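Local coordinates for Non-atp dependent l-selective hydantoinase (Arthrobacter aurescens, PDB 1GKR), which hydrolyses the cyclic amide ring of hydantoins with two zinc ions, preferring aryl-substituted substrates, with a stereoselectivity that depends on the substrate, at residues Gly201-Ala206 with Trp325-Lys330; Ala207-Gln212 with Pro287-Glu292; Asn242-Glu247 with Ala291-Arg296. All coordinates share one frame; numbering follows the deposited sequence.

Contact 1: Gly201-Ala206 with Trp325-Lys330; sequences GGKDMA and WKDVWK
The backbone from Gly202 to Met205 runs nearly perpendicular, at 95°, to the piece from Lys326 to Trp329, and their CA atoms come nearest at Lys203 and Asp327. Two successive carbonyls of the first segment are taken by donors of the second. The indole NE1 of Trp329 points straight at Gly202 O, 2.7 Å away and at 164°, with the oxygen lying in the ring plane. The amide N of Val328 reaches Lys203 O at 3.1 Å. Val328 itself wedges in beside these bonds: CG2 rests on Met205 SD at 3.7 Å, the two side chains crossing at about a right angle, while CG1 lies over the centre of one face of its neighbour's indole. On the outer side, Lys203, extended beyond CG, runs past Asp327, so that its CE is nearer the carboxylate (3.4 Å to OD2) than NZ, which makes only a long salt bridge of 4.0 Å to the same OD2. Lys198 adds a cation-pi contact to Trp329. The directional hold therefore lies on backbone oxygens between the Schellman end of helix 187-199 and the start of helix 205-211, whereas the exposed charge pair probably contributes little.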
ATOM      1  N   GLY A 201      -4.581  36.475 -16.294  1.00 35.24           N
ATOM      2  CA  GLY A 201      -4.753  37.653 -15.465  1.00 36.23           C
ATOM      3  C   GLY A 201      -4.911  37.451 -13.965  1.00 36.74           C
ATOM      4  O   GLY A 201      -5.617  38.214 -13.311  1.00 36.78           O
ATOM      5  N   GLY A 202      -4.266  36.433 -13.407  1.00 37.80           N
ATOM      6  CA  GLY A 202      -4.363  36.219 -11.974  1.00 35.60           C
ATOM      7  C   GLY A 202      -3.310  37.040 -11.250  1.00 35.50           C
ATOM      8  O   GLY A 202      -2.142  37.018 -11.633  1.00 36.91           O
ATOM      9  N   LYS A 203      -3.716  37.780 -10.223  1.00 34.94           N
ATOM     10  CA  LYS A 203      -2.785  38.598  -9.447  1.00 36.63           C
ATOM     11  C   LYS A 203      -3.077  38.441  -7.958  1.00 35.10           C
ATOM     12  O   LYS A 203      -2.511  39.149  -7.132  1.00 32.22           O
ATOM     13  CB  LYS A 203      -2.915  40.073  -9.833  1.00 43.16           C
ATOM     14  CG  LYS A 203      -2.409  40.424 -11.224  1.00 47.61           C
ATOM     15  CD  LYS A 203      -2.548  41.920 -11.484  1.00 52.64           C
ATOM     16  CE  LYS A 203      -1.880  42.328 -12.796  1.00 57.18           C
ATOM     17  NZ  LYS A 203      -2.010  43.799 -13.069  1.00 60.89           N
ATOM     18  N   ASP A 204      -3.979  37.502  -7.660  1.00 36.57           N
ATOM     19  CA  ASP A 204      -4.452  37.126  -6.317  1.00 36.03           C
ATOM     20  C   ASP A 204      -3.405  36.474  -5.437  1.00 35.75           C
ATOM     21  O   ASP A 204      -2.284  36.211  -5.849  1.00 39.44           O
ATOM     22  CB  ASP A 204      -5.523  36.043  -6.420  1.00 38.97           C
ATOM     23  CG  ASP A 204      -6.876  36.573  -6.652  1.00 41.57           C
ATOM     24  OD1 ASP A 204      -7.300  37.465  -5.889  1.00 43.84           O
ATOM     25  OD2 ASP A 204      -7.524  36.065  -7.591  1.00 46.87           O
ATOM     26  N   MET A 205      -3.823  36.178  -4.212  1.00 33.22           N
ATOM     27  CA  MET A 205      -3.000  35.425  -3.293  1.00 29.70           C
ATOM     28  C   MET A 205      -3.461  34.029  -3.730  1.00 30.08           C
ATOM     29  O   MET A 205      -2.692  33.062  -3.749  1.00 31.50           O
ATOM     30  CB  MET A 205      -3.399  35.679  -1.843  1.00 26.70           C
ATOM     31  CG  MET A 205      -2.449  36.594  -1.118  1.00 25.55           C
ATOM     32  SD  MET A 205      -0.731  36.051  -1.262  1.00 22.94           S
ATOM     33  CE  MET A 205      -0.693  34.747  -0.039  1.00 24.52           C
ATOM     34  N   ALA A 206      -4.733  33.951  -4.113  1.00 27.39           N
ATOM     35  CA  ALA A 206      -5.323  32.711  -4.585  1.00 26.47           C
ATOM     36  C   ALA A 206      -4.582  32.282  -5.841  1.00 26.96           C
ATOM     37  O   ALA A 206      -4.257  31.104  -6.015  1.00 29.60           O
ATOM     38  CB  ALA A 206      -6.775  32.918  -4.896  1.00 24.95           C
ATOM     39  N   TRP A 325      -0.139  43.798  -2.396  1.00 35.24           N
ATOM     40  CA  TRP A 325      -1.573  43.999  -2.229  1.00 34.93           C
ATOM     41  C   TRP A 325      -2.302  44.126  -3.559  1.00 37.94           C
ATOM     42  O   TRP A 325      -3.417  43.629  -3.710  1.00 38.40           O
ATOM     43  CB  TRP A 325      -1.853  45.253  -1.413  1.00 30.27           C
ATOM     44  CG  TRP A 325      -1.492  45.137   0.022  1.00 26.85           C
ATOM     45  CD1 TRP A 325      -0.454  45.752   0.653  1.00 27.68           C
ATOM     46  CD2 TRP A 325      -2.168  44.360   1.021  1.00 24.63           C
ATOM     47  NE1 TRP A 325      -0.439  45.408   1.989  1.00 29.13           N
ATOM     48  CE2 TRP A 325      -1.478  44.554   2.239  1.00 25.20           C
ATOM     49  CE3 TRP A 325      -3.286  43.517   1.004  1.00 24.21           C
ATOM     50  CZ2 TRP A 325      -1.869  43.936   3.431  1.00 22.85           C
ATOM     51  CZ3 TRP A 325      -3.676  42.896   2.197  1.00 22.67           C
ATOM     52  CH2 TRP A 325      -2.966  43.112   3.389  1.00 22.80           C
ATOM     53  N   LYS A 326      -1.666  44.786  -4.521  1.00 40.59           N
ATOM     54  CA  LYS A 326      -2.278  45.001  -5.829  1.00 44.13           C
ATOM     55  C   LYS A 326      -1.840  43.975  -6.871  1.00 42.77           C
ATOM     56  O   LYS A 326      -2.619  43.588  -7.742  1.00 43.77           O
ATOM     57  CB  LYS A 326      -1.947  46.414  -6.323  1.00 50.62           C
ATOM     58  CG  LYS A 326      -2.219  47.517  -5.299  1.00 58.20           C
ATOM     59  CD  LYS A 326      -1.554  48.832  -5.707  1.00 64.26           C
ATOM     60  CE  LYS A 326      -1.573  49.847  -4.561  1.00 69.48           C
ATOM     61  NZ  LYS A 326      -0.806  51.101  -4.877  1.00 71.96           N
ATOM     62  N   ASP A 327      -0.587  43.549  -6.786  1.00 40.73           N
ATOM     63  CA  ASP A 327      -0.051  42.560  -7.717  1.00 39.20           C
ATOM     64  C   ASP A 327       0.833  41.603  -6.915  1.00 37.91           C
ATOM     65  O   ASP A 327       1.971  41.937  -6.563  1.00 37.79           O
ATOM     66  CB  ASP A 327       0.759  43.251  -8.816  1.00 39.62           C
ATOM     67  CG  ASP A 327       1.362  42.271  -9.802  1.00 41.81           C
ATOM     68  OD1 ASP A 327       2.140  41.405  -9.357  1.00 45.55           O
ATOM     69  OD2 ASP A 327       1.068  42.359 -11.016  1.00 41.68           O
ATOM     70  N   VAL A 328       0.289  40.419  -6.633  1.00 34.30           N
ATOM     71  CA  VAL A 328       0.961  39.386  -5.846  1.00 29.33           C
ATOM     72  C   VAL A 328       2.361  38.999  -6.339  1.00 29.12           C
ATOM     73  O   VAL A 328       3.270  38.788  -5.538  1.00 27.61           O
ATOM     74  CB  VAL A 328       0.080  38.105  -5.770  1.00 26.38           C
ATOM     75  CG1 VAL A 328       0.307  37.211  -7.000  1.00 24.27           C
ATOM     76  CG2 VAL A 328       0.372  37.361  -4.496  1.00 23.87           C
ATOM     77  N   TRP A 329       2.532  38.914  -7.654  1.00 27.84           N
ATOM     78  CA  TRP A 329       3.810  38.531  -8.227  1.00 28.95           C
ATOM     79  C   TRP A 329       4.935  39.519  -7.921  1.00 30.67           C
ATOM     80  O   TRP A 329       6.086  39.268  -8.273  1.00 33.47           O
ATOM     81  CB  TRP A 329       3.690  38.370  -9.745  1.00 28.22           C
ATOM     82  CG  TRP A 329       2.496  37.584 -10.161  1.00 30.59           C
ATOM     83  CD1 TRP A 329       1.368  38.061 -10.754  1.00 31.37           C
ATOM     84  CD2 TRP A 329       2.266  36.191  -9.925  1.00 32.41           C
ATOM     85  NE1 TRP A 329       0.441  37.054 -10.897  1.00 32.72           N
ATOM     86  CE2 TRP A 329       0.967  35.896 -10.393  1.00 31.31           C
ATOM     87  CE3 TRP A 329       3.030  35.163  -9.355  1.00 31.41           C
ATOM     88  CZ2 TRP A 329       0.417  34.621 -10.311  1.00 32.13           C
ATOM     89  CZ3 TRP A 329       2.485  33.897  -9.272  1.00 31.45           C
ATOM     90  CH2 TRP A 329       1.188  33.634  -9.746  1.00 33.80           C
ATOM     91  N   LYS A 330       4.632  40.628  -7.254  1.00 30.98           N
ATOM     92  CA  LYS A 330       5.681  41.607  -6.962  1.00 30.96           C
ATOM     93  C   LYS A 330       6.064  41.674  -5.498  1.00 31.85           C
ATOM     94  O   LYS A 330       6.778  42.582  -5.072  1.00 33.55           O
ATOM     95  CB  LYS A 330       5.268  42.992  -7.454  1.00 28.38           C
ATOM     96  CG  LYS A 330       5.111  43.036  -8.965  1.00 19.99           C
ATOM     97  CD  LYS A 330       4.953  44.466  -9.476  1.00 19.99           C
ATOM     98  CE  LYS A 330       4.656  44.470 -10.996  1.00 19.99           C
ATOM     99  NZ  LYS A 330       4.216  45.843 -11.524  1.00 19.99           N
TER

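Contact 2: Ala207-Gln212 with Pro287-Glu292; sequences AYEASQ and PVRSAE
Pro287 meets three side chains of 207-212 with its ring. Its CG lies 3.8 Å from Gln212 CB and 3.9 Å from Tyr208 CE2, the tyrosine ring approached obliquely, and its CB touches Glu209 CG at 4.0 Å. The polar ends of two of these neighbours are held elsewhere: Tyr208 OH bonds to Val284 O, and Gln212 NE2 to Glu185 OE2. Val288 contributes its carbonyl, whose oxygen lies 3.7 Å from Glu209 CG; that carbon stands anti to the backbone N (chi1 -165°), which brings it within touch of Pro287 CB as well. In this amidohydrolase of the TIM-barrel clan, 287-290 is the loop that leads into helix 291-303, and the packing lies close to the metal centre: the Gln212 side chain is about 6 Å from that of the zinc ligand His183. The Arg289 chain, bent at chi2 and chi3, carries its guanidinium to the end of helix 205-211. In a salt bridge, its NE donates to Glu209 OE2 at 3.2 Å and 161°, in the guanidinium plane and onto the anti lone pair, and NH2 adds a weak bond of 3.4 Å to that same OE2; the two flat groups stand 80° apart. Gln212 O also sits at this guanidinium edge, modelled too near NH2 for its distance to be trusted. NH1 hydrogen-bonds Ser241 OG and forms a salt bridge with Glu217. An alanine in place of Glu209 would probably leave NE without its carboxylate mate and open a gap beside Pro287 CB. Past the arginine, Ser290 N-caps helix 291-303 through OG to Met293 N.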
ATOM      1  N   ALA A 207      -4.318  33.242  -6.717  1.00 24.36           N
ATOM      2  CA  ALA A 207      -3.598  32.953  -7.946  1.00 24.04           C
ATOM      3  C   ALA A 207      -2.198  32.411  -7.622  1.00 24.46           C
ATOM      4  O   ALA A 207      -1.680  31.511  -8.303  1.00 23.04           O
ATOM      5  CB  ALA A 207      -3.491  34.214  -8.782  1.00 23.52           C
ATOM      6  N   TYR A 208      -1.585  32.972  -6.584  1.00 20.71           N
ATOM      7  CA  TYR A 208      -0.265  32.547  -6.177  1.00 19.19           C
ATOM      8  C   TYR A 208      -0.294  31.077  -5.756  1.00 20.14           C
ATOM      9  O   TYR A 208       0.424  30.249  -6.316  1.00 20.00           O
ATOM     10  CB  TYR A 208       0.231  33.412  -5.020  1.00 18.88           C
ATOM     11  CG  TYR A 208       1.468  32.863  -4.363  1.00 19.97           C
ATOM     12  CD1 TYR A 208       2.640  32.677  -5.093  1.00 18.74           C
ATOM     13  CD2 TYR A 208       1.456  32.473  -3.030  1.00 20.80           C
ATOM     14  CE1 TYR A 208       3.767  32.112  -4.512  1.00 19.32           C
ATOM     15  CE2 TYR A 208       2.585  31.900  -2.438  1.00 22.58           C
ATOM     16  CZ  TYR A 208       3.734  31.724  -3.186  1.00 21.25           C
ATOM     17  OH  TYR A 208       4.849  31.164  -2.609  1.00 23.27           O
ATOM     18  N   GLU A 209      -1.129  30.762  -4.773  1.00 18.25           N
ATOM     19  CA  GLU A 209      -1.255  29.400  -4.262  1.00 18.16           C
ATOM     20  C   GLU A 209      -1.428  28.403  -5.409  1.00 19.91           C
ATOM     21  O   GLU A 209      -0.810  27.333  -5.421  1.00 18.52           O
ATOM     22  CB  GLU A 209      -2.456  29.321  -3.308  1.00 16.87           C
ATOM     23  CG  GLU A 209      -2.538  28.082  -2.404  1.00 17.95           C
ATOM     24  CD  GLU A 209      -3.137  26.843  -3.080  1.00 19.61           C
ATOM     25  OE1 GLU A 209      -4.010  26.989  -3.967  1.00 21.11           O
ATOM     26  OE2 GLU A 209      -2.745  25.717  -2.700  1.00 18.97           O
ATOM     27  N   ALA A 210      -2.260  28.762  -6.382  1.00 21.07           N
ATOM     28  CA  ALA A 210      -2.516  27.876  -7.509  1.00 20.40           C
ATOM     29  C   ALA A 210      -1.307  27.670  -8.398  1.00 19.50           C
ATOM     30  O   ALA A 210      -1.222  26.654  -9.080  1.00 20.59           O
ATOM     31  CB  ALA A 210      -3.659  28.398  -8.333  1.00 17.24           C
ATOM     32  N   SER A 211      -0.381  28.628  -8.398  1.00 18.66           N
ATOM     33  CA  SER A 211       0.813  28.518  -9.237  1.00 18.19           C
ATOM     34  C   SER A 211       1.840  27.537  -8.658  1.00 18.84           C
ATOM     35  O   SER A 211       2.763  27.108  -9.352  1.00 21.25           O
ATOM     36  CB  SER A 211       1.451  29.902  -9.460  1.00 14.28           C
ATOM     37  OG  SER A 211       2.024  30.427  -8.277  1.00 14.73           O
ATOM     38  N   GLN A 212       1.675  27.186  -7.388  1.00 17.08           N
ATOM     39  CA  GLN A 212       2.566  26.237  -6.728  1.00 15.95           C
ATOM     40  C   GLN A 212       1.682  25.284  -5.940  1.00 14.57           C
ATOM     41  O   GLN A 212       1.792  25.190  -4.730  1.00 15.45           O
ATOM     42  CB  GLN A 212       3.518  26.971  -5.785  1.00 15.57           C
ATOM     43  CG  GLN A 212       4.282  28.106  -6.460  1.00 17.86           C
ATOM     44  CD  GLN A 212       5.387  28.704  -5.593  1.00 18.07           C
ATOM     45  OE1 GLN A 212       5.883  29.793  -5.876  1.00 20.94           O
ATOM     46  NE2 GLN A 212       5.782  27.993  -4.544  1.00 16.94           N
ATOM     47  N   PRO A 287       3.295  27.548  -0.452  1.00 16.87           N
ATOM     48  CA  PRO A 287       2.129  28.342  -0.056  1.00 15.65           C
ATOM     49  C   PRO A 287       1.380  27.756   1.135  1.00 17.87           C
ATOM     50  O   PRO A 287       1.418  26.542   1.378  1.00 17.76           O
ATOM     51  CB  PRO A 287       1.255  28.320  -1.306  1.00 14.16           C
ATOM     52  CG  PRO A 287       2.217  28.059  -2.416  1.00 14.06           C
ATOM     53  CD  PRO A 287       3.132  27.038  -1.823  1.00 13.66           C
ATOM     54  N   VAL A 288       0.708  28.627   1.881  1.00 17.87           N
ATOM     55  CA  VAL A 288      -0.106  28.184   2.999  1.00 16.32           C
ATOM     56  C   VAL A 288      -1.278  27.515   2.300  1.00 17.15           C
ATOM     57  O   VAL A 288      -1.728  27.979   1.252  1.00 16.24           O
ATOM     58  CB  VAL A 288      -0.604  29.363   3.824  1.00 16.13           C
ATOM     59  CG1 VAL A 288      -1.647  28.906   4.815  1.00 15.81           C
ATOM     60  CG2 VAL A 288       0.561  29.983   4.554  1.00 15.90           C
ATOM     61  N   ARG A 289      -1.763  26.418   2.859  1.00 16.86           N
ATOM     62  CA  ARG A 289      -2.851  25.693   2.232  1.00 18.22           C
ATOM     63  C   ARG A 289      -4.255  25.961   2.782  1.00 19.64           C
ATOM     64  O   ARG A 289      -4.458  26.838   3.622  1.00 20.52           O
ATOM     65  CB  ARG A 289      -2.534  24.204   2.276  1.00 18.17           C
ATOM     66  CG  ARG A 289      -1.916  23.668   0.994  1.00 21.18           C
ATOM     67  CD  ARG A 289      -0.548  24.220   0.630  1.00 17.87           C
ATOM     68  NE  ARG A 289      -0.514  24.490  -0.809  1.00 20.36           N
ATOM     69  CZ  ARG A 289       0.500  24.210  -1.627  1.00 20.19           C
ATOM     70  NH1 ARG A 289       1.604  23.638  -1.179  1.00 18.33           N
ATOM     71  NH2 ARG A 289       0.407  24.518  -2.910  1.00 20.10           N
ATOM     72  N   SER A 290      -5.223  25.188   2.305  1.00 21.51           N
ATOM     73  CA  SER A 290      -6.625  25.351   2.701  1.00 23.36           C
ATOM     74  C   SER A 290      -6.992  25.004   4.141  1.00 23.88           C
ATOM     75  O   SER A 290      -6.293  24.242   4.819  1.00 24.04           O
ATOM     76  CB  SER A 290      -7.530  24.530   1.784  1.00 22.31           C
ATOM     77  OG  SER A 290      -7.651  23.209   2.273  1.00 22.36           O
ATOM     78  N   ALA A 291      -8.130  25.546   4.578  1.00 24.65           N
ATOM     79  CA  ALA A 291      -8.645  25.316   5.926  1.00 24.06           C
ATOM     80  C   ALA A 291      -8.871  23.832   6.177  1.00 22.92           C
ATOM     81  O   ALA A 291      -8.602  23.334   7.266  1.00 20.53           O
ATOM     82  CB  ALA A 291      -9.946  26.081   6.124  1.00 23.95           C
ATOM     83  N   GLU A 292      -9.373  23.133   5.166  1.00 24.50           N
ATOM     84  CA  GLU A 292      -9.618  21.708   5.287  1.00 28.48           C
ATOM     85  C   GLU A 292      -8.329  20.969   5.556  1.00 26.50           C
ATOM     86  O   GLU A 292      -8.287  20.099   6.424  1.00 27.37           O
ATOM     87  CB  GLU A 292     -10.224  21.163   4.015  1.00 34.93           C
ATOM     88  CG  GLU A 292     -11.461  21.883   3.595  1.00 51.69           C
ATOM     89  CD  GLU A 292     -11.959  21.373   2.261  1.00 64.72           C
ATOM     90  OE1 GLU A 292     -12.231  20.145   2.159  1.00 68.90           O
ATOM     91  OE2 GLU A 292     -12.067  22.195   1.315  1.00 70.91           O
TER

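Contact 3: Asn242-Glu247 with Ala291-Arg296; sequences NPDGVE and AEMNIR
Pro243 sets an aliphatic carbon on a charged group: its CB stands over the centre of one face of the Arg296 guanidinium, 3.2 Å from CZ, while the rim of the same group faces carboxylates. At that rim NH2 donates to Asp244 OD1 at 2.9 Å and 136°; the oxygen is in the guanidinium plane, but the nitrogen approaches from above the carboxylate plane. Glu247 OE1 is a long salt-bridge partner of the same nitrogen, 3.7 Å away, and its OE2 is bonded to Gln300 NE2. NH2 is thus hydrogen-bonded to one acid and at long range from a second, and the two probably balance the arginine's charge and help fix the rotation of the guanidinium. The segments are the first turns of helices 243-254 and 291-303, which follow the adjacent parallel strands 234-237 and 259-263 in this TIM-barrel-clan fold, the second after two short intervening helices. Their axes run in roughly the same direction, 35° apart with a closest approach of 10.1 Å. Asn242 N-caps the first of them, OD1 accepting from Gly245 N at 2.8 Å, and its ND2 is bonded to Glu217. Met293 packs against the CD edge of the proline. Its CB approaches Pro243 CD at 3.5 Å, and a bend at the thioether (chi3 105°) turns the methyl in, so that CE sits 3.4 Å from Pro243 CD and 3.5 Å from Asn242 CB. Met293 and Arg296, one helical turn apart, meet adjacent parts of the ring, which also touches Leu297, the next residue on that helix.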
ATOM      1  N   ASN A 242       1.261  20.603   3.404  1.00 13.02           N
ATOM      2  CA  ASN A 242       0.005  19.872   3.317  1.00 12.29           C
ATOM      3  C   ASN A 242       0.005  18.465   3.906  1.00 13.49           C
ATOM      4  O   ASN A 242       1.020  17.781   3.909  1.00 14.56           O
ATOM      5  CB  ASN A 242      -0.420  19.826   1.855  1.00 13.36           C
ATOM      6  CG  ASN A 242       0.401  18.846   1.050  1.00 16.80           C
ATOM      7  OD1 ASN A 242       0.132  17.643   1.055  1.00 18.83           O
ATOM      8  ND2 ASN A 242       1.419  19.349   0.365  1.00 15.62           N
ATOM      9  N   PRO A 243      -1.167  17.996   4.359  1.00 15.36           N
ATOM     10  CA  PRO A 243      -1.369  16.678   4.968  1.00 14.34           C
ATOM     11  C   PRO A 243      -0.856  15.504   4.154  1.00 15.76           C
ATOM     12  O   PRO A 243      -0.238  14.581   4.701  1.00 18.25           O
ATOM     13  CB  PRO A 243      -2.885  16.602   5.151  1.00 14.73           C
ATOM     14  CG  PRO A 243      -3.346  18.023   5.094  1.00 18.54           C
ATOM     15  CD  PRO A 243      -2.467  18.616   4.047  1.00 17.89           C
ATOM     16  N   ASP A 244      -1.125  15.519   2.853  1.00 13.63           N
ATOM     17  CA  ASP A 244      -0.689  14.419   2.005  1.00 16.14           C
ATOM     18  C   ASP A 244       0.823  14.268   1.934  1.00 15.25           C
ATOM     19  O   ASP A 244       1.333  13.153   1.844  1.00 16.05           O
ATOM     20  CB  ASP A 244      -1.268  14.559   0.597  1.00 18.40           C
ATOM     21  CG  ASP A 244      -2.783  14.474   0.581  1.00 21.66           C
ATOM     22  OD1 ASP A 244      -3.340  13.634   1.319  1.00 23.80           O
ATOM     23  OD2 ASP A 244      -3.423  15.240  -0.173  1.00 25.80           O
ATOM     24  N   GLY A 245       1.537  15.386   1.976  1.00 12.88           N
ATOM     25  CA  GLY A 245       2.982  15.326   1.927  1.00 10.59           C
ATOM     26  C   GLY A 245       3.511  14.754   3.225  1.00 10.90           C
ATOM     27  O   GLY A 245       4.480  13.980   3.242  1.00 10.26           O
ATOM     28  N   VAL A 246       2.879  15.139   4.327  1.00  9.43           N
ATOM     29  CA  VAL A 246       3.292  14.636   5.623  1.00 10.48           C
ATOM     30  C   VAL A 246       3.158  13.120   5.584  1.00 14.04           C
ATOM     31  O   VAL A 246       4.080  12.396   5.967  1.00 14.34           O
ATOM     32  CB  VAL A 246       2.417  15.203   6.766  1.00  7.59           C
ATOM     33  CG1 VAL A 246       2.773  14.533   8.084  1.00  1.37           C
ATOM     34  CG2 VAL A 246       2.642  16.703   6.881  1.00  2.68           C
ATOM     35  N   GLU A 247       2.019  12.638   5.088  1.00 16.23           N
ATOM     36  CA  GLU A 247       1.801  11.204   5.023  1.00 18.09           C
ATOM     37  C   GLU A 247       2.851  10.476   4.171  1.00 16.69           C
ATOM     38  O   GLU A 247       3.383   9.442   4.588  1.00 17.17           O
ATOM     39  CB  GLU A 247       0.380  10.914   4.538  1.00 21.31           C
ATOM     40  CG  GLU A 247      -0.462  10.147   5.570  1.00 30.04           C
ATOM     41  CD  GLU A 247      -1.810  10.807   5.856  1.00 38.68           C
ATOM     42  OE1 GLU A 247      -2.600  10.994   4.895  1.00 42.52           O
ATOM     43  OE2 GLU A 247      -2.085  11.133   7.040  1.00 39.69           O
ATOM     44  N   ALA A 291      -8.130  25.546   4.578  1.00 24.65           N
ATOM     45  CA  ALA A 291      -8.645  25.316   5.926  1.00 24.06           C
ATOM     46  C   ALA A 291      -8.871  23.832   6.177  1.00 22.92           C
ATOM     47  O   ALA A 291      -8.602  23.334   7.266  1.00 20.53           O
ATOM     48  CB  ALA A 291      -9.946  26.081   6.124  1.00 23.95           C
ATOM     49  N   GLU A 292      -9.373  23.133   5.166  1.00 24.50           N
ATOM     50  CA  GLU A 292      -9.618  21.708   5.287  1.00 28.48           C
ATOM     51  C   GLU A 292      -8.329  20.969   5.556  1.00 26.50           C
ATOM     52  O   GLU A 292      -8.287  20.099   6.424  1.00 27.37           O
ATOM     53  CB  GLU A 292     -10.224  21.163   4.015  1.00 34.93           C
ATOM     54  CG  GLU A 292     -11.461  21.883   3.595  1.00 51.69           C
ATOM     55  CD  GLU A 292     -11.959  21.373   2.261  1.00 64.72           C
ATOM     56  OE1 GLU A 292     -12.231  20.145   2.159  1.00 68.90           O
ATOM     57  OE2 GLU A 292     -12.067  22.195   1.315  1.00 70.91           O
ATOM     58  N   MET A 293      -7.275  21.305   4.812  1.00 23.71           N
ATOM     59  CA  MET A 293      -5.996  20.636   5.007  1.00 22.17           C
ATOM     60  C   MET A 293      -5.423  21.004   6.355  1.00 22.05           C
ATOM     61  O   MET A 293      -4.751  20.190   7.005  1.00 22.00           O
ATOM     62  CB  MET A 293      -5.020  21.003   3.899  1.00 19.88           C
ATOM     63  CG  MET A 293      -5.506  20.548   2.558  1.00 22.74           C
ATOM     64  SD  MET A 293      -4.378  20.818   1.211  1.00 25.68           S
ATOM     65  CE  MET A 293      -3.757  19.102   0.945  1.00 29.21           C
ATOM     66  N   ASN A 294      -5.704  22.231   6.780  1.00 19.68           N
ATOM     67  CA  ASN A 294      -5.226  22.706   8.065  1.00 19.01           C
ATOM     68  C   ASN A 294      -5.684  21.779   9.210  1.00 20.28           C
ATOM     69  O   ASN A 294      -4.909  21.458  10.107  1.00 21.65           O
ATOM     70  CB  ASN A 294      -5.714  24.127   8.315  1.00 14.92           C
ATOM     71  CG  ASN A 294      -5.148  24.706   9.580  1.00 17.23           C
ATOM     72  OD1 ASN A 294      -4.072  25.293   9.574  1.00 21.54           O
ATOM     73  ND2 ASN A 294      -5.855  24.518  10.691  1.00 18.85           N
ATOM     74  N   ILE A 295      -6.941  21.350   9.186  1.00 19.62           N
ATOM     75  CA  ILE A 295      -7.442  20.452  10.225  1.00 19.76           C
ATOM     76  C   ILE A 295      -6.588  19.188  10.289  1.00 18.89           C
ATOM     77  O   ILE A 295      -6.128  18.800  11.359  1.00 20.18           O
ATOM     78  CB  ILE A 295      -8.901  20.048   9.949  1.00 21.45           C
ATOM     79  CG1 ILE A 295      -9.808  21.263  10.113  1.00 22.42           C
ATOM     80  CG2 ILE A 295      -9.335  18.965  10.899  1.00 18.28           C
ATOM     81  CD1 ILE A 295     -11.113  21.102   9.402  1.00 24.33           C
ATOM     82  N   ARG A 296      -6.384  18.554   9.138  1.00 18.35           N
ATOM     83  CA  ARG A 296      -5.579  17.341   9.046  1.00 17.52           C
ATOM     84  C   ARG A 296      -4.204  17.559   9.656  1.00 16.49           C
ATOM     85  O   ARG A 296      -3.733  16.763  10.463  1.00 16.16           O
ATOM     86  CB  ARG A 296      -5.406  16.942   7.588  1.00 23.05           C
ATOM     87  CG  ARG A 296      -6.600  16.281   6.955  1.00 25.09           C
ATOM     88  CD  ARG A 296      -6.423  14.771   6.979  1.00 34.27           C
ATOM     89  NE  ARG A 296      -5.404  14.283   6.042  1.00 36.84           N
ATOM     90  CZ  ARG A 296      -5.376  14.577   4.740  1.00 37.72           C
ATOM     91  NH1 ARG A 296      -6.305  15.371   4.207  1.00 36.54           N
ATOM     92  NH2 ARG A 296      -4.432  14.058   3.963  1.00 37.24           N
TER

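Contact 2 is the buried one and the nearest to the zinc site, contact 3 is partly buried, and contact 1 lies on the surface, away from the metals. Contacts 1 and 2 share helix 205-211: contact 1 fixes the approach to it, contact 2 its far end, and Trp329 CH2 packs against Ser211 OG at 3.6 Å. Contacts 2 and 3 share the start of helix 291-303, and Glu217 has partners in both, Arg289 and Asn242. Each centres on different chemistry: backbone carbonyls with a loose outer ion pair in contact 1, an inner arginine with several acceptors in contact 2, and a proline packed on methionine and arginine, edged by a salt-bridge network, in contact 3.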